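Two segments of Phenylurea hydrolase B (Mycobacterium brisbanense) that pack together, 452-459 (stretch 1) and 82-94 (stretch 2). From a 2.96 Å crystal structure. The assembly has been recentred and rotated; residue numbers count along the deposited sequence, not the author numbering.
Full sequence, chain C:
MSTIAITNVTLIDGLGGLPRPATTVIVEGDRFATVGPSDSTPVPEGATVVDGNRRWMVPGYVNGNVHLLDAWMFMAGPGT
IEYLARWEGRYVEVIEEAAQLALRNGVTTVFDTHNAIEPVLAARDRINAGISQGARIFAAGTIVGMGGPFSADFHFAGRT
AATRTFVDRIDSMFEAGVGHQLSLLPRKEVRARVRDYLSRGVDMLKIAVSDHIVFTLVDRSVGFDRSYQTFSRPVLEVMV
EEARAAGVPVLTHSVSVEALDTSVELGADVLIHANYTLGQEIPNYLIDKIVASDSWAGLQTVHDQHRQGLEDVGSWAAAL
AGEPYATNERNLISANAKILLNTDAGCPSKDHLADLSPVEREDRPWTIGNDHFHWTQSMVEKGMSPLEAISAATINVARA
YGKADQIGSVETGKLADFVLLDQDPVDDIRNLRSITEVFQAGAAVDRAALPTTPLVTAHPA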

# COMPACT_ATOMS: atom_id res chain seq x y z
N THR C 452 24.90 9.80 30.92
CA THR C 452 26.29 10.10 30.71
C THR C 452 26.54 10.77 29.35
O THR C 452 27.33 11.71 29.28
CB THR C 452 27.15 8.80 30.80
OG1 THR C 452 26.38 7.66 30.40
CG2 THR C 452 27.55 8.50 32.20
N THR C 453 25.88 10.29 28.30
CA THR C 453 26.01 10.85 26.96
C THR C 453 24.68 11.00 26.23
O THR C 453 24.19 10.05 25.65
CB THR C 453 26.94 9.98 26.05
OG1 THR C 453 26.32 8.72 25.86
CG2 THR C 453 28.32 9.78 26.67
N PRO C 454 24.08 12.20 26.23
CA PRO C 454 22.84 12.31 25.47
C PRO C 454 22.99 11.89 23.99
O PRO C 454 23.80 12.43 23.27
CB PRO C 454 22.49 13.79 25.57
CG PRO C 454 23.12 14.26 26.81
CD PRO C 454 24.38 13.43 26.98
N LEU C 455 22.20 10.92 23.57
CA LEU C 455 22.23 10.37 22.21
C LEU C 455 20.85 10.46 21.58
O LEU C 455 20.62 11.35 20.77
CB LEU C 455 22.67 8.90 22.21
CG LEU C 455 24.14 8.53 21.89
CD1 LEU C 455 25.09 9.10 22.90
CD2 LEU C 455 24.33 7.01 21.80
N VAL C 456 19.94 9.61 21.99
CA VAL C 456 18.59 9.58 21.41
C VAL C 456 17.75 10.75 21.87
O VAL C 456 16.65 10.96 21.38
CB VAL C 456 17.85 8.26 21.76
CG1 VAL C 456 16.78 7.95 20.74
CG2 VAL C 456 18.81 7.08 21.84
N THR C 457 18.26 11.52 22.81
CA THR C 457 17.59 12.74 23.26
C THR C 457 18.17 13.98 22.54
O THR C 457 17.95 15.14 22.93
CB THR C 457 17.74 12.93 24.77
OG1 THR C 457 17.98 11.67 25.42
CG2 THR C 457 16.47 13.62 25.32
N ALA C 458 18.93 13.72 21.48
CA ALA C 458 19.53 14.78 20.68
C ALA C 458 18.58 15.26 19.59
O ALA C 458 18.41 14.59 18.54
CB ALA C 458 20.81 14.29 20.04
N HIS C 459 17.99 16.43 19.85
CA HIS C 459 17.23 17.22 18.85
C HIS C 459 17.52 18.71 19.10
O HIS C 459 17.23 19.17 20.20
CB HIS C 459 15.70 16.99 18.96
CG HIS C 459 15.18 17.03 20.38
ND1 HIS C 459 15.78 17.33 21.55
CD2 HIS C 459 13.87 16.76 20.69
CE1 HIS C 459 14.82 17.22 22.54
NE2 HIS C 459 13.68 16.86 21.99
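Stretch 2 82-94: EYLARWEGRYVEV

Stretch 2 lies against one side of stretch 1 as two helical pieces joined by a bend. The first helix ends at Ala-85, Arg-86 leaves helical geometry, and a type II turn from Ala-85 to Glu-88 redirects the chain; Gly-89, at a positive phi, and Arg-90, at the N-cap, lead into the second helix from Tyr-91. Stretch 1 has no regular helix or strand, but a type I turn from Leu-455 to Ala-458 presents Leu-455 and Val-456 as its main bumps. Overall the two chains run in nearly opposite directions, so that Thr-453 lies near Glu-93 and Ala-458 near Arg-86 and Trp-87. The backbones come nearest at Leu-455 and Val-94, whose CA atoms are 6.6 Å apart.

Of all the residues, Leu-455 has the largest area covered by the other stretch. Its CD2 lies 3.4 Å from Val-94 CG2 and 4.0 Å from Glu-93 CB, and also over one face of the Arg-90 guanidinium. Leu-455 CB sits over one face of the Trp-87 ring, 4.2 Å from Trp-87 CZ3. Val-456 fills the adjoining hollow between Tyr-83, Trp-87 and Val-94: its CG1 meets the edge of the Tyr-83 ring at CE2 (3.5 Å) and approaches Trp-87 NE1 (3.6 Å), and its CG2 packs on Val-94 CG1 (3.6 Å). Ala-458 CB touches the Trp-87 edge at CH2, 4.4 Å away. No hydrogen bond links the stretches; most of the close side-chain contacts are apolar.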

# COMPACT_ATOMS: atom_id res chain seq x y z
N GLU C 82 14.24 5.47 10.85
CA GLU C 82 15.22 6.55 11.15
C GLU C 82 16.02 6.28 12.42
O GLU C 82 17.24 6.44 12.44
CB GLU C 82 14.56 7.94 11.19
CG GLU C 82 13.17 7.97 11.74
CD GLU C 82 12.09 7.69 10.66
OE1 GLU C 82 11.05 8.41 10.60
OE2 GLU C 82 12.28 6.77 9.86
N TYR C 83 15.31 5.83 13.45
CA TYR C 83 15.91 5.57 14.77
C TYR C 83 16.92 4.43 14.76
O TYR C 83 17.87 4.43 15.53
CB TYR C 83 14.81 5.26 15.76
CG TYR C 83 15.23 4.64 17.09
CD1 TYR C 83 15.30 3.24 17.26
CD2 TYR C 83 15.48 5.44 18.21
CE1 TYR C 83 15.59 2.70 18.49
CE2 TYR C 83 15.81 4.88 19.43
CZ TYR C 83 15.82 3.52 19.57
OH TYR C 83 16.15 2.98 20.78
N LEU C 84 16.67 3.43 13.92
CA LEU C 84 17.63 2.35 13.69
C LEU C 84 18.83 2.76 12.84
O LEU C 84 19.94 2.37 13.15
CB LEU C 84 16.92 1.20 13.00
CG LEU C 84 15.85 0.55 13.90
CD1 LEU C 84 15.28 -0.71 13.28
CD2 LEU C 84 16.46 0.20 15.25
N ALA C 85 18.59 3.50 11.77
CA ALA C 85 19.65 3.93 10.87
C ALA C 85 20.54 5.00 11.51
O ALA C 85 21.74 4.95 11.39
CB ALA C 85 19.04 4.46 9.57
N ARG C 86 19.94 5.97 12.17
CA ARG C 86 20.65 6.86 13.08
C ARG C 86 20.97 5.88 14.17
O ARG C 86 20.20 4.94 14.37
CB ARG C 86 19.70 7.97 13.61
CG ARG C 86 20.32 9.35 13.93
CD ARG C 86 19.23 10.43 13.94
NE ARG C 86 19.50 11.61 14.78
CZ ARG C 86 18.75 12.73 14.80
NH1 ARG C 86 17.74 12.86 14.03
NH2 ARG C 86 19.01 13.75 15.55
N TRP C 87 22.08 6.05 14.87
CA TRP C 87 22.31 5.22 16.04
C TRP C 87 22.73 3.78 15.72
O TRP C 87 22.86 3.01 16.64
CB TRP C 87 21.05 5.12 16.97
CG TRP C 87 20.35 6.36 17.29
CD1 TRP C 87 19.00 6.54 17.33
CD2 TRP C 87 20.92 7.62 17.61
NE1 TRP C 87 18.70 7.84 17.66
CE2 TRP C 87 19.87 8.53 17.82
CE3 TRP C 87 22.23 8.08 17.71
CZ2 TRP C 87 20.09 9.86 18.12
CZ3 TRP C 87 22.45 9.39 18.03
CH2 TRP C 87 21.39 10.27 18.24
N GLU C 88 22.92 3.39 14.46
CA GLU C 88 23.36 2.03 14.16
C GLU C 88 24.83 1.88 14.44
O GLU C 88 25.65 2.67 13.94
CB GLU C 88 23.12 1.62 12.74
CG GLU C 88 23.63 0.20 12.47
CD GLU C 88 23.62 -0.21 10.97
OE1 GLU C 88 23.95 -1.37 10.68
OE2 GLU C 88 23.25 0.61 10.09
N GLY C 89 25.17 0.86 15.22
CA GLY C 89 26.56 0.56 15.53
C GLY C 89 26.99 1.21 16.81
O GLY C 89 27.89 0.70 17.48
N ARG C 90 26.37 2.33 17.16
CA ARG C 90 26.44 2.83 18.55
C ARG C 90 25.20 2.45 19.37
O ARG C 90 24.97 3.02 20.41
CB ARG C 90 26.72 4.33 18.64
CG ARG C 90 28.14 4.54 19.11
CD ARG C 90 28.52 5.94 19.58
NE ARG C 90 28.01 6.93 18.65
CZ ARG C 90 27.65 8.16 18.99
NH1 ARG C 90 27.73 8.59 20.25
NH2 ARG C 90 27.19 8.97 18.07
N TYR C 91 24.42 1.46 18.91
CA TYR C 91 23.26 0.98 19.64
C TYR C 91 23.58 0.69 21.09
O TYR C 91 22.82 1.07 21.98
CB TYR C 91 22.71 -0.35 19.12
CG TYR C 91 21.97 -0.38 17.79
CD1 TYR C 91 21.32 0.72 17.28
CD2 TYR C 91 21.87 -1.56 17.10
CE1 TYR C 91 20.66 0.66 16.08
CE2 TYR C 91 21.20 -1.64 15.91
CZ TYR C 91 20.61 -0.54 15.39
OH TYR C 91 19.99 -0.67 14.17
N VAL C 92 24.68 0.00 21.32
CA VAL C 92 24.99 -0.50 22.67
C VAL C 92 25.09 0.66 23.67
O VAL C 92 24.80 0.50 24.86
CB VAL C 92 26.30 -1.38 22.72
CG1 VAL C 92 26.79 -1.71 21.30
CG2 VAL C 92 27.40 -0.70 23.51
N GLU C 93 25.49 1.82 23.16
CA GLU C 93 25.54 3.02 23.97
C GLU C 93 24.14 3.61 24.08
O GLU C 93 23.81 4.21 25.09
CB GLU C 93 26.51 4.04 23.34
CG GLU C 93 27.01 5.12 24.29
CD GLU C 93 28.25 5.79 23.78
OE1 GLU C 93 28.60 5.51 22.59
OE2 GLU C 93 28.84 6.60 24.58
N VAL C 94 23.34 3.43 23.03
CA VAL C 94 21.93 3.83 23.05
C VAL C 94 21.11 2.98 24.04
O VAL C 94 20.19 3.48 24.71
CB VAL C 94 21.28 3.78 21.66
CG1 VAL C 94 19.75 3.62 21.73
CG2 VAL C 94 21.65 5.05 20.90